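Local coordinates for galactose-binding lectin (Arachis hypogaea, PDB 2DVA), which binds carbohydrates as a D-galactose-specific legume lectin, a homotetramer whose subunits carry manganese and calcium ions, at residues A[15-20]-A[46-51]; A[63-68]-A[163-168]; A[87-92]-A[196-201]; A[138-143]-A[186-191]. All blocks are in the same frame, centred on the assembly; numbering follows the deposited sequence.

Contact 1 (A[15-20]-A[46-51]); sequences NPAINF and VLYAMP
Strands 18-20 and 46-48 run antiparallel at 155°, their axes 4.6 Å apart at the closest. N19 and L47 form the hydrogen-bonded pair: N19 N donates to L47 O at 2.8 Å and L47 N donates to N19 O at 2.9 Å. I18-Y48 and F20-V46 are the non-hydrogen-bonded pairs on either side. Where the first strand comes out of the type I turn N15-I18, A49 N reaches A17 O at 2.8 Å, but here the donor stands 54° above the carbonyl plane.

On the face of I18, Y48, F20 and V46, CG2 of V46 sits 3.9 Å from CE1 of F20, the two side chains lying side by side. With chi1 at 82°, V46 turns CG2 away from its backbone N and toward the phenylalanine. A17 CB lies 4.2 Å from CE1 of Y48. On the other face the N19 amide folds over A49, with OD1 3.3 Å from A49 CA, while the same oxygen accepts a hydrogen bond from K203.

Backbone bonds thus fix the register of 18-22, an outermost strand of its sheet within this chain, and carry it one bond into the turn; the lysine fastens the N19 amide to a third strand, 201-209.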
loop_
_atom_site.group_PDB
_atom_site.type_symbol
_atom_site.label_atom_id
_atom_site.label_comp_id
_atom_site.label_asym_id
_atom_site.label_seq_id
_atom_site.Cartn_x
_atom_site.Cartn_y
_atom_site.Cartn_z
ATOM N N ASN A 15 -6.896 -20.264 0.037
ATOM C CA ASN A 15 -6.251 -19.068 -0.492
ATOM C C ASN A 15 -5.108 -19.513 -1.395
ATOM O O ASN A 15 -4.108 -20.058 -0.929
ATOM C CB ASN A 15 -5.720 -18.187 0.644
ATOM C CG ASN A 15 -5.107 -16.887 0.143
ATOM O OD1 ASN A 15 -4.868 -15.964 0.922
ATOM N ND2 ASN A 15 -4.843 -16.812 -1.155
ATOM N N PRO A 16 -5.247 -19.286 -2.708
ATOM C CA PRO A 16 -4.226 -19.669 -3.690
ATOM C C PRO A 16 -2.848 -19.044 -3.481
ATOM O O PRO A 16 -1.862 -19.520 -4.032
ATOM C CB PRO A 16 -4.856 -19.258 -5.021
ATOM C CG PRO A 16 -5.723 -18.090 -4.639
ATOM C CD PRO A 16 -6.362 -18.577 -3.361
ATOM N N ALA A 17 -2.773 -17.987 -2.683
ATOM C CA ALA A 17 -1.497 -17.327 -2.444
ATOM C C ALA A 17 -0.629 -18.059 -1.419
ATOM O O ALA A 17 0.500 -17.648 -1.154
ATOM C CB ALA A 17 -1.734 -15.881 -2.002
ATOM N N ILE A 18 -1.146 -19.149 -0.856
ATOM C CA ILE A 18 -0.393 -19.908 0.140
ATOM C C ILE A 18 -0.274 -21.409 -0.129
ATOM O O ILE A 18 -1.274 -22.100 -0.316
ATOM C CB ILE A 18 -1.002 -19.738 1.535
ATOM C CG1 ILE A 18 -1.067 -18.255 1.899
ATOM C CG2 ILE A 18 -0.161 -20.479 2.550
ATOM C CD1 ILE A 18 -1.771 -17.989 3.208
ATOM N N ASN A 19 0.961 -21.904 -0.148
ATOM C CA ASN A 19 1.221 -23.322 -0.364
ATOM C C ASN A 19 1.373 -23.958 1.012
ATOM O O ASN A 19 2.204 -23.524 1.810
ATOM C CB ASN A 19 2.525 -23.533 -1.148
ATOM C CG ASN A 19 2.419 -23.113 -2.605
ATOM O OD1 ASN A 19 3.422 -22.756 -3.231
ATOM N ND2 ASN A 19 1.210 -23.167 -3.158
ATOM N N PHE A 20 0.570 -24.978 1.290
ATOM C CA PHE A 20 0.639 -25.682 2.571
ATOM C C PHE A 20 1.398 -26.994 2.392
ATOM O O PHE A 20 1.117 -27.760 1.469
ATOM C CB PHE A 20 -0.773 -25.982 3.089
ATOM C CG PHE A 20 -1.587 -24.755 3.385
ATOM C CD1 PHE A 20 -1.392 -24.046 4.564
ATOM C CD2 PHE A 20 -2.540 -24.298 2.478
ATOM C CE1 PHE A 20 -2.132 -22.897 4.843
ATOM C CE2 PHE A 20 -3.286 -23.148 2.746
ATOM C CZ PHE A 20 -3.078 -22.447 3.938
ATOM N N VAL A 46 4.512 -23.454 5.573
ATOM C CA VAL A 46 3.625 -22.636 4.781
ATOM C C VAL A 46 4.520 -21.760 3.920
ATOM O O VAL A 46 5.528 -21.240 4.402
ATOM C CB VAL A 46 2.724 -21.773 5.702
ATOM C CG1 VAL A 46 3.466 -20.522 6.174
ATOM C CG2 VAL A 46 1.450 -21.428 4.996
ATOM N N LEU A 47 4.169 -21.612 2.648
ATOM C CA LEU A 47 4.961 -20.794 1.735
ATOM C C LEU A 47 4.099 -19.834 0.926
ATOM O O LEU A 47 2.950 -20.138 0.601
ATOM C CB LEU A 47 5.720 -21.685 0.752
ATOM C CG LEU A 47 6.725 -22.698 1.299
ATOM C CD1 LEU A 47 7.008 -23.744 0.234
ATOM C CD2 LEU A 47 7.999 -21.984 1.722
ATOM N N TYR A 48 4.649 -18.665 0.619
ATOM C CA TYR A 48 3.934 -17.714 -0.214
ATOM C C TYR A 48 4.006 -18.397 -1.586
ATOM O O TYR A 48 5.090 -18.602 -2.118
ATOM C CB TYR A 48 4.666 -16.377 -0.246
ATOM C CG TYR A 48 4.014 -15.366 -1.144
ATOM C CD1 TYR A 48 2.699 -14.955 -0.921
ATOM C CD2 TYR A 48 4.701 -14.825 -2.227
ATOM C CE1 TYR A 48 2.083 -14.030 -1.758
ATOM C CE2 TYR A 48 4.093 -13.896 -3.070
ATOM C CZ TYR A 48 2.787 -13.505 -2.828
ATOM O OH TYR A 48 2.189 -12.582 -3.652
ATOM N N ALA A 49 2.852 -18.759 -2.136
ATOM C CA ALA A 49 2.776 -19.477 -3.408
ATOM C C ALA A 49 3.641 -18.969 -4.559
ATOM O O ALA A 49 4.227 -19.766 -5.285
ATOM C CB ALA A 49 1.318 -19.559 -3.862
ATOM N N MET A 50 3.713 -17.654 -4.730
ATOM C CA MET A 50 4.489 -17.062 -5.819
ATOM C C MET A 50 6.001 -17.112 -5.610
ATOM O O MET A 50 6.509 -16.760 -4.544
ATOM C CB MET A 50 4.076 -15.599 -6.026
ATOM C CG MET A 50 4.882 -14.855 -7.094
ATOM S SD MET A 50 5.094 -13.055 -6.768
ATOM C CE MET A 50 3.421 -12.455 -7.087
ATOM N N PRO A 51 6.744 -17.576 -6.622
ATOM C CA PRO A 51 8.192 -17.607 -6.432
ATOM C C PRO A 51 8.698 -16.170 -6.531
ATOM O O PRO A 51 8.179 -15.379 -7.322
ATOM C CB PRO A 51 8.676 -18.495 -7.579
ATOM C CG PRO A 51 7.644 -18.289 -8.634
ATOM C CD PRO A 51 6.356 -18.298 -7.846
#

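Contact 2 (A[63-68]-A[163-168]); sequences ASFLTS and VTVIYD
The F65 ring has CB of Y167 over the centre of one face, a CH-pi contact 3.6 Å from the ring centroid and 11° off the normal. At the edge of the same ring, near its plane, V165 CG1 comes within 3.9 Å of F65 CE1. The two aromatic rings lie at 26° but are slid apart, centroids 5.6 Å from each other, so they barely overlap. What F65 rests on is the stem of the tyrosine. The Y167 ring takes A63 O at its own edge, in plane, 3.5 Å from CD2.

Torsions explain the match: chi1 of F65 is 68°, which holds the ring between its backbone N and carbonyl carbon and swings it across to the neighbouring strand, while Y167 is extended and carries its hydroxyl on to V192 O.

Beneath the rings the strands are close to antiparallel. F65-Y167 and T67-V165 are the hydrogen-bonded pairs, and the bond from V165 N to T67 O is short, 2.7 Å, and almost collinear with the carbonyl. T67 CG2 also packs on V165 CB. On the opposite face L66 CD1 lies against I166 CG1 at 3.6 Å, and both leucine and isoleucine pack on A177 of the third subunit.

Inward, then, the rings and V165 pack toward I89 and F87 of the other sheet, with the T67 hydroxyl satisfied by S224 O; outward, L66 and I166 share the face with S64 and D168, which hydrogen-bond to T187 of the third subunit.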
loop_
_atom_site.group_PDB
_atom_site.type_symbol
_atom_site.label_atom_id
_atom_site.label_comp_id
_atom_site.label_asym_id
_atom_site.label_seq_id
_atom_site.Cartn_x
_atom_site.Cartn_y
_atom_site.Cartn_z
ATOM N N ALA A 63 17.860 -8.103 -4.688
ATOM C CA ALA A 63 16.789 -7.353 -4.061
ATOM C C ALA A 63 16.978 -7.173 -2.568
ATOM O O ALA A 63 17.696 -7.934 -1.921
ATOM C CB ALA A 63 15.452 -8.054 -4.322
ATOM N N SER A 64 16.332 -6.137 -2.043
ATOM C CA SER A 64 16.321 -5.850 -0.615
ATOM C C SER A 64 14.891 -6.193 -0.224
ATOM O O SER A 64 14.005 -6.218 -1.082
ATOM C CB SER A 64 16.544 -4.358 -0.325
ATOM O OG SER A 64 17.895 -3.968 -0.465
ATOM N N PHE A 65 14.654 -6.486 1.048
ATOM C CA PHE A 65 13.289 -6.747 1.473
ATOM C C PHE A 65 13.032 -6.349 2.915
ATOM O O PHE A 65 13.942 -6.310 3.743
ATOM C CB PHE A 65 12.861 -8.214 1.210
ATOM C CG PHE A 65 13.567 -9.252 2.047
ATOM C CD1 PHE A 65 13.348 -9.348 3.419
ATOM C CD2 PHE A 65 14.419 -10.175 1.447
ATOM C CE1 PHE A 65 13.968 -10.354 4.179
ATOM C CE2 PHE A 65 15.040 -11.175 2.195
ATOM C CZ PHE A 65 14.812 -11.263 3.564
ATOM N N LEU A 66 11.782 -5.988 3.171
ATOM C CA LEU A 66 11.322 -5.617 4.492
ATOM C C LEU A 66 10.154 -6.553 4.711
ATOM O O LEU A 66 9.294 -6.694 3.839
ATOM C CB LEU A 66 10.827 -4.170 4.522
ATOM C CG LEU A 66 10.178 -3.738 5.841
ATOM C CD1 LEU A 66 11.223 -3.753 6.950
ATOM C CD2 LEU A 66 9.581 -2.352 5.692
ATOM N N THR A 67 10.127 -7.209 5.862
ATOM C CA THR A 67 9.047 -8.134 6.158
ATOM C C THR A 67 8.843 -8.214 7.666
ATOM O O THR A 67 9.793 -8.122 8.442
ATOM C CB THR A 67 9.366 -9.552 5.582
ATOM O OG1 THR A 67 8.244 -10.426 5.773
ATOM C CG2 THR A 67 10.591 -10.146 6.266
ATOM N N SER A 68 7.595 -8.351 8.087
ATOM C CA SER A 68 7.320 -8.469 9.506
ATOM C C SER A 68 6.203 -9.470 9.681
ATOM O O SER A 68 5.322 -9.592 8.834
ATOM C CB SER A 68 6.938 -7.112 10.113
ATOM O OG SER A 68 5.670 -6.686 9.664
ATOM N N VAL A 163 7.954 -9.762 14.839
ATOM C CA VAL A 163 9.286 -9.768 14.265
ATOM C C VAL A 163 9.344 -8.888 13.021
ATOM O O VAL A 163 8.417 -8.870 12.212
ATOM C CB VAL A 163 9.715 -11.212 13.881
ATOM C CG1 VAL A 163 11.111 -11.206 13.267
ATOM C CG2 VAL A 163 9.680 -12.115 15.106
ATOM N N THR A 164 10.430 -8.139 12.891
ATOM C CA THR A 164 10.637 -7.295 11.724
ATOM C C THR A 164 12.014 -7.658 11.185
ATOM O O THR A 164 12.993 -7.698 11.933
ATOM C CB THR A 164 10.620 -5.795 12.065
ATOM O OG1 THR A 164 9.339 -5.435 12.594
ATOM C CG2 THR A 164 10.877 -4.966 10.802
ATOM N N VAL A 165 12.080 -7.941 9.889
ATOM C CA VAL A 165 13.335 -8.308 9.258
ATOM C C VAL A 165 13.644 -7.380 8.085
ATOM O O VAL A 165 12.759 -7.022 7.305
ATOM C CB VAL A 165 13.295 -9.770 8.739
ATOM C CG1 VAL A 165 14.605 -10.115 8.044
ATOM C CG2 VAL A 165 13.041 -10.734 9.898
ATOM N N ILE A 166 14.905 -6.982 7.978
ATOM C CA ILE A 166 15.353 -6.120 6.890
ATOM C C ILE A 166 16.567 -6.746 6.218
ATOM O O ILE A 166 17.540 -7.098 6.886
ATOM C CB ILE A 166 15.805 -4.727 7.389
ATOM C CG1 ILE A 166 14.642 -3.966 8.021
ATOM C CG2 ILE A 166 16.379 -3.926 6.233
ATOM C CD1 ILE A 166 15.059 -2.616 8.580
ATOM N N TYR A 167 16.508 -6.906 4.904
ATOM C CA TYR A 167 17.662 -7.416 4.186
ATOM C C TYR A 167 18.125 -6.301 3.253
ATOM O O TYR A 167 17.404 -5.906 2.339
ATOM C CB TYR A 167 17.332 -8.655 3.358
ATOM C CG TYR A 167 18.556 -9.203 2.659
ATOM C CD1 TYR A 167 19.567 -9.849 3.380
ATOM C CD2 TYR A 167 18.745 -9.014 1.290
ATOM C CE1 TYR A 167 20.733 -10.285 2.755
ATOM C CE2 TYR A 167 19.908 -9.446 0.656
ATOM C CZ TYR A 167 20.895 -10.078 1.392
ATOM O OH TYR A 167 22.043 -10.499 0.762
ATOM N N ASP A 168 19.313 -5.773 3.510
ATOM C CA ASP A 168 19.870 -4.719 2.676
ATOM C C ASP A 168 20.827 -5.398 1.702
ATOM O O ASP A 168 21.916 -5.820 2.083
ATOM C CB ASP A 168 20.614 -3.711 3.538
ATOM C CG ASP A 168 21.312 -2.670 2.714
ATOM O OD1 ASP A 168 20.614 -1.900 2.023
ATOM O OD2 ASP A 168 22.558 -2.632 2.751
#

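Contact 3 (A[87-92]-A[196-201]); sequences FFIAPE and AKLPER
Apolar packing at one end and a salt bridge at the other join the end of strand 84-91 to the link between the short helix 194-197 and strand 201-209. At the buried end L198, the first residue to leave the helix, points at the strand. Its CD1 presses on I89 CG2 at 3.5 Å, tighter than usual for two carbons, with the side chains crossing at about a right angle. The other branch, CD2, lies 3.9 Å from A90 CA. Next along, the rings of P91 and P199 also cross roughly at right angles, CG of P91 to CD of P199 being 4.1 Å.

E92 and R201 finish the contact. The guanidinium comes side-on, one nitrogen to each carboxylate oxygen. NH2 reaches the syn lone pair of OE1 at 2.7 Å, nearly straight and within the guanidinium plane; NE meets OE2 at 3.0 Å from 34° outside the carboxylate plane. The two planes are turned 38° apart, consistent with the second bond being less straight. A water ties the same corner together: it donates to R201 O and to E92 OE2, and accepts from E92 N. P51 packs against both charged side chains.

In the legume lectin sandwich, this is a connecting segment folding over the end of a strand just before it enters that strand's own sheet: 201-209 lies directly beside 84-91.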
loop_
_atom_site.group_PDB
_atom_site.type_symbol
_atom_site.label_atom_id
_atom_site.label_comp_id
_atom_site.label_asym_id
_atom_site.label_seq_id
_atom_site.Cartn_x
_atom_site.Cartn_y
_atom_site.Cartn_z
ATOM N N PHE A 87 11.625 -18.926 9.954
ATOM C CA PHE A 87 11.223 -18.128 8.802
ATOM C C PHE A 87 12.341 -18.440 7.813
ATOM O O PHE A 87 13.501 -18.131 8.076
ATOM C CB PHE A 87 11.228 -16.633 9.162
ATOM C CG PHE A 87 11.164 -15.713 7.968
ATOM C CD1 PHE A 87 10.092 -15.766 7.080
ATOM C CD2 PHE A 87 12.186 -14.800 7.724
ATOM C CE1 PHE A 87 10.040 -14.923 5.967
ATOM C CE2 PHE A 87 12.142 -13.955 6.616
ATOM C CZ PHE A 87 11.066 -14.019 5.736
ATOM N N PHE A 88 12.012 -19.054 6.684
ATOM C CA PHE A 88 13.061 -19.405 5.734
ATOM C C PHE A 88 12.846 -18.976 4.294
ATOM O O PHE A 88 11.752 -18.568 3.896
ATOM C CB PHE A 88 13.337 -20.915 5.776
ATOM C CG PHE A 88 12.203 -21.771 5.259
ATOM C CD1 PHE A 88 10.966 -21.786 5.896
ATOM C CD2 PHE A 88 12.385 -22.579 4.138
ATOM C CE1 PHE A 88 9.922 -22.594 5.424
ATOM C CE2 PHE A 88 11.352 -23.388 3.656
ATOM C CZ PHE A 88 10.118 -23.394 4.303
ATOM N N ILE A 89 13.930 -19.069 3.532
ATOM C CA ILE A 89 13.968 -18.717 2.119
ATOM C C ILE A 89 14.658 -19.903 1.459
ATOM O O ILE A 89 15.699 -20.353 1.926
ATOM C CB ILE A 89 14.827 -17.470 1.896
ATOM C CG1 ILE A 89 14.498 -16.424 2.960
ATOM C CG2 ILE A 89 14.594 -16.915 0.490
ATOM C CD1 ILE A 89 15.410 -15.226 2.921
ATOM N N ALA A 90 14.097 -20.405 0.368
ATOM C CA ALA A 90 14.683 -21.567 -0.277
ATOM C C ALA A 90 14.283 -21.688 -1.746
ATOM O O ALA A 90 13.426 -20.937 -2.234
ATOM C CB ALA A 90 14.254 -22.828 0.497
ATOM N N PRO A 91 14.909 -22.637 -2.475
ATOM C CA PRO A 91 14.613 -22.865 -3.894
ATOM C C PRO A 91 13.105 -22.976 -4.050
ATOM O O PRO A 91 12.420 -23.521 -3.172
ATOM C CB PRO A 91 15.325 -24.179 -4.187
ATOM C CG PRO A 91 16.528 -24.092 -3.308
ATOM C CD PRO A 91 15.955 -23.562 -2.008
ATOM N N GLU A 92 12.585 -22.465 -5.158
ATOM C CA GLU A 92 11.149 -22.479 -5.376
ATOM C C GLU A 92 10.516 -23.864 -5.307
ATOM O O GLU A 92 9.319 -23.983 -5.051
ATOM C CB GLU A 92 10.805 -21.811 -6.713
ATOM C CG GLU A 92 11.294 -22.553 -7.938
ATOM C CD GLU A 92 11.020 -21.785 -9.221
ATOM O OE1 GLU A 92 9.839 -21.481 -9.495
ATOM O OE2 GLU A 92 11.987 -21.484 -9.956
ATOM N N ALA A 196 24.871 -15.663 -3.544
ATOM C CA ALA A 196 25.798 -16.785 -3.518
ATOM C C ALA A 196 25.214 -18.050 -2.890
ATOM O O ALA A 196 25.673 -19.150 -3.180
ATOM C CB ALA A 196 27.071 -16.388 -2.778
ATOM N N LYS A 197 24.200 -17.907 -2.044
ATOM C CA LYS A 197 23.632 -19.070 -1.365
ATOM C C LYS A 197 22.328 -19.622 -1.927
ATOM O O LYS A 197 22.016 -20.794 -1.734
ATOM C CB LYS A 197 23.436 -18.748 0.119
ATOM C CG LYS A 197 24.720 -18.384 0.848
ATOM C CD LYS A 197 25.665 -19.571 0.904
ATOM C CE LYS A 197 27.013 -19.183 1.483
ATOM N NZ LYS A 197 27.907 -20.371 1.564
ATOM N N LEU A 198 21.566 -18.787 -2.620
ATOM C CA LEU A 198 20.292 -19.234 -3.167
ATOM C C LEU A 198 20.169 -19.007 -4.668
ATOM O O LEU A 198 20.923 -18.237 -5.256
ATOM C CB LEU A 198 19.133 -18.507 -2.461
ATOM C CG LEU A 198 18.847 -18.822 -0.988
ATOM C CD1 LEU A 198 17.813 -17.848 -0.455
ATOM C CD2 LEU A 198 18.348 -20.254 -0.844
ATOM N N PRO A 199 19.216 -19.698 -5.311
ATOM C CA PRO A 199 19.042 -19.511 -6.752
ATOM C C PRO A 199 18.304 -18.184 -6.972
ATOM O O PRO A 199 17.873 -17.542 -6.005
ATOM C CB PRO A 199 18.217 -20.732 -7.157
ATOM C CG PRO A 199 17.389 -20.989 -5.941
ATOM C CD PRO A 199 18.391 -20.816 -4.821
ATOM N N GLU A 200 18.161 -17.774 -8.227
ATOM C CA GLU A 200 17.479 -16.523 -8.545
ATOM C C GLU A 200 16.014 -16.503 -8.110
ATOM O O GLU A 200 15.510 -15.472 -7.665
ATOM C CB GLU A 200 17.572 -16.250 -10.044
ATOM C CG GLU A 200 18.994 -16.098 -10.530
ATOM C CD GLU A 200 19.111 -16.249 -12.027
ATOM O OE1 GLU A 200 18.677 -15.331 -12.756
ATOM O OE2 GLU A 200 19.629 -17.298 -12.469
ATOM N N ARG A 201 15.326 -17.629 -8.250
ATOM C CA ARG A 201 13.929 -17.695 -7.844
ATOM C C ARG A 201 13.822 -18.540 -6.585
ATOM O O ARG A 201 14.336 -19.654 -6.529
ATOM C CB ARG A 201 13.066 -18.293 -8.959
ATOM C CG ARG A 201 13.515 -17.883 -10.357
ATOM C CD ARG A 201 12.355 -17.742 -11.317
ATOM N NE ARG A 201 11.342 -18.775 -11.137
ATOM C CZ ARG A 201 10.210 -18.828 -11.832
ATOM N NH1 ARG A 201 9.956 -17.908 -12.757
ATOM N NH2 ARG A 201 9.324 -19.787 -11.591
HETATM O O HOH W 1 14.388 -21.838 -7.771
#

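Contact 4 (A[138-143]-A[186-191]); sequences VGIDVN and TTIAQV
Strands 138-141 and 186-191 run almost parallel, at 13°, but their axes come no nearer than 7.7 Å, too far for backbone pairing, so side chains bridge the gap. I188 is the centre of it. Its chi1 of -176° sends CG1 out extended, and the terminal CD1 reaches between V138 O, 3.7 Å away, and CG1 of I140 at 4.0 Å. The second branch, CG2, lies 3.9 Å from V138 CG1. V138 and I140 each run past I188 in the opposite direction, flank against flank.

I140 reaches the next inward residue of the other strand as well: its CG2 packs on Q190 CB at 3.9 Å. The glutamine then bends at chi2 and turns its polar end away, NE2 donating to V191 O, in the plane of the amide, at 3.2 Å, so CB and CG are what meet I140. V151 also touches both V138 and I188, and V176 both I140 and I188.

Facing strands from two sheets, with interleaved aliphatic side chains, are the mark of a beta sandwich, here the legume lectin jelly roll. Beside it lies the metal site: G139 pairs through its backbone with the manganese ligand E121, and H137, another, immediately precedes V138.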
loop_
_atom_site.group_PDB
_atom_site.type_symbol
_atom_site.label_atom_id
_atom_site.label_comp_id
_atom_site.label_asym_id
_atom_site.label_seq_id
_atom_site.Cartn_x
_atom_site.Cartn_y
_atom_site.Cartn_z
ATOM N N VAL A 138 17.361 -17.038 19.083
ATOM C CA VAL A 138 17.009 -16.657 17.727
ATOM C C VAL A 138 18.325 -16.872 16.979
ATOM O O VAL A 138 19.389 -16.455 17.443
ATOM C CB VAL A 138 16.593 -15.164 17.619
ATOM C CG1 VAL A 138 16.294 -14.810 16.153
ATOM C CG2 VAL A 138 15.360 -14.902 18.466
ATOM N N GLY A 139 18.260 -17.537 15.834
ATOM C CA GLY A 139 19.473 -17.787 15.083
ATOM C C GLY A 139 19.329 -17.494 13.607
ATOM O O GLY A 139 18.223 -17.485 13.068
ATOM N N ILE A 140 20.455 -17.223 12.958
ATOM C CA ILE A 140 20.466 -16.958 11.530
ATOM C C ILE A 140 21.091 -18.203 10.929
ATOM O O ILE A 140 22.241 -18.526 11.223
ATOM C CB ILE A 140 21.327 -15.735 11.184
ATOM C CG1 ILE A 140 20.728 -14.486 11.836
ATOM C CG2 ILE A 140 21.431 -15.580 9.665
ATOM C CD1 ILE A 140 19.290 -14.230 11.457
ATOM N N ASP A 141 20.328 -18.904 10.103
ATOM C CA ASP A 141 20.808 -20.140 9.501
ATOM C C ASP A 141 21.112 -20.025 8.010
ATOM O O ASP A 141 20.399 -19.356 7.269
ATOM C CB ASP A 141 19.775 -21.253 9.707
ATOM C CG ASP A 141 19.444 -21.492 11.173
ATOM O OD1 ASP A 141 20.185 -21.005 12.057
ATOM O OD2 ASP A 141 18.437 -22.188 11.438
ATOM N N VAL A 142 22.180 -20.689 7.585
ATOM C CA VAL A 142 22.574 -20.706 6.188
ATOM C C VAL A 142 22.870 -22.151 5.824
ATOM O O VAL A 142 23.942 -22.676 6.138
ATOM C CB VAL A 142 23.825 -19.838 5.932
ATOM C CG1 VAL A 142 24.179 -19.865 4.450
ATOM C CG2 VAL A 142 23.558 -18.408 6.367
ATOM N N ASN A 143 21.898 -22.792 5.177
ATOM C CA ASN A 143 22.002 -24.188 4.762
ATOM C C ASN A 143 22.227 -25.161 5.924
ATOM O O ASN A 143 22.701 -26.274 5.714
ATOM C CB ASN A 143 23.127 -24.360 3.738
ATOM C CG ASN A 143 22.852 -23.634 2.440
ATOM O OD1 ASN A 143 21.725 -23.622 1.947
ATOM N ND2 ASN A 143 23.890 -23.036 1.867
ATOM N N THR A 186 14.825 -7.961 21.053
ATOM C CA THR A 186 15.999 -8.804 20.935
ATOM C C THR A 186 16.388 -8.661 19.463
ATOM O O THR A 186 15.525 -8.737 18.593
ATOM C CB THR A 186 15.652 -10.273 21.243
ATOM O OG1 THR A 186 15.102 -10.362 22.565
ATOM C CG2 THR A 186 16.891 -11.157 21.146
ATOM N N THR A 187 17.665 -8.423 19.183
ATOM C CA THR A 187 18.101 -8.284 17.800
ATOM C C THR A 187 19.306 -9.153 17.465
ATOM O O THR A 187 20.096 -9.527 18.342
ATOM C CB THR A 187 18.488 -6.818 17.437
ATOM O OG1 THR A 187 19.682 -6.448 18.137
ATOM C CG2 THR A 187 17.358 -5.850 17.782
ATOM N N ILE A 188 19.427 -9.469 16.181
ATOM C CA ILE A 188 20.538 -10.250 15.666
ATOM C C ILE A 188 20.672 -9.896 14.188
ATOM O O ILE A 188 19.670 -9.743 13.485
ATOM C CB ILE A 188 20.306 -11.770 15.846
ATOM C CG1 ILE A 188 21.549 -12.535 15.387
ATOM C CG2 ILE A 188 19.055 -12.218 15.089
ATOM C CD1 ILE A 188 21.527 -14.016 15.744
ATOM N N ALA A 189 21.907 -9.724 13.732
ATOM C CA ALA A 189 22.159 -9.364 12.341
ATOM C C ALA A 189 23.363 -10.131 11.819
ATOM O O ALA A 189 24.328 -10.355 12.543
ATOM C CB ALA A 189 22.395 -7.856 12.218
ATOM N N GLN A 190 23.302 -10.525 10.554
ATOM C CA GLN A 190 24.383 -11.286 9.953
ATOM C C GLN A 190 24.489 -11.003 8.472
ATOM O O GLN A 190 23.485 -10.951 7.774
ATOM C CB GLN A 190 24.139 -12.783 10.149
ATOM C CG GLN A 190 25.153 -13.685 9.463
ATOM C CD GLN A 190 26.539 -13.553 10.061
ATOM O OE1 GLN A 190 26.714 -13.682 11.272
ATOM N NE2 GLN A 190 27.535 -13.300 9.215
ATOM N N VAL A 191 25.712 -10.820 7.997
ATOM C CA VAL A 191 25.945 -10.591 6.580
ATOM C C VAL A 191 25.736 -11.949 5.913
ATOM O O VAL A 191 26.404 -12.914 6.266
ATOM C CB VAL A 191 27.404 -10.111 6.316
ATOM C CG1 VAL A 191 27.699 -10.116 4.822
ATOM C CG2 VAL A 191 27.606 -8.705 6.881
#

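In the fold
From the N terminus, contact 1 closes first, pairing strand 18-22 with 43-53 before anything else here begins. Contact 2 opens at 63-68, and contact 3 opens at 87-92 before 163-168 returns to close contact 2, so these two cross; contact 4, opening at 138-143, crosses contact 2 too. Contact 4 closes at 186-191, nested in the long loop that contact 3 shuts at 196-201. Contact 1 pairs two strands of the seven-stranded sheet and contact 2 two strands of the other; contact 4 packs one sheet on the other. Contact 3 touches all the others: P51 and L47 of contact 1, F65 and T67 of contact 2, and V142 and N143 of contact 4 through K197.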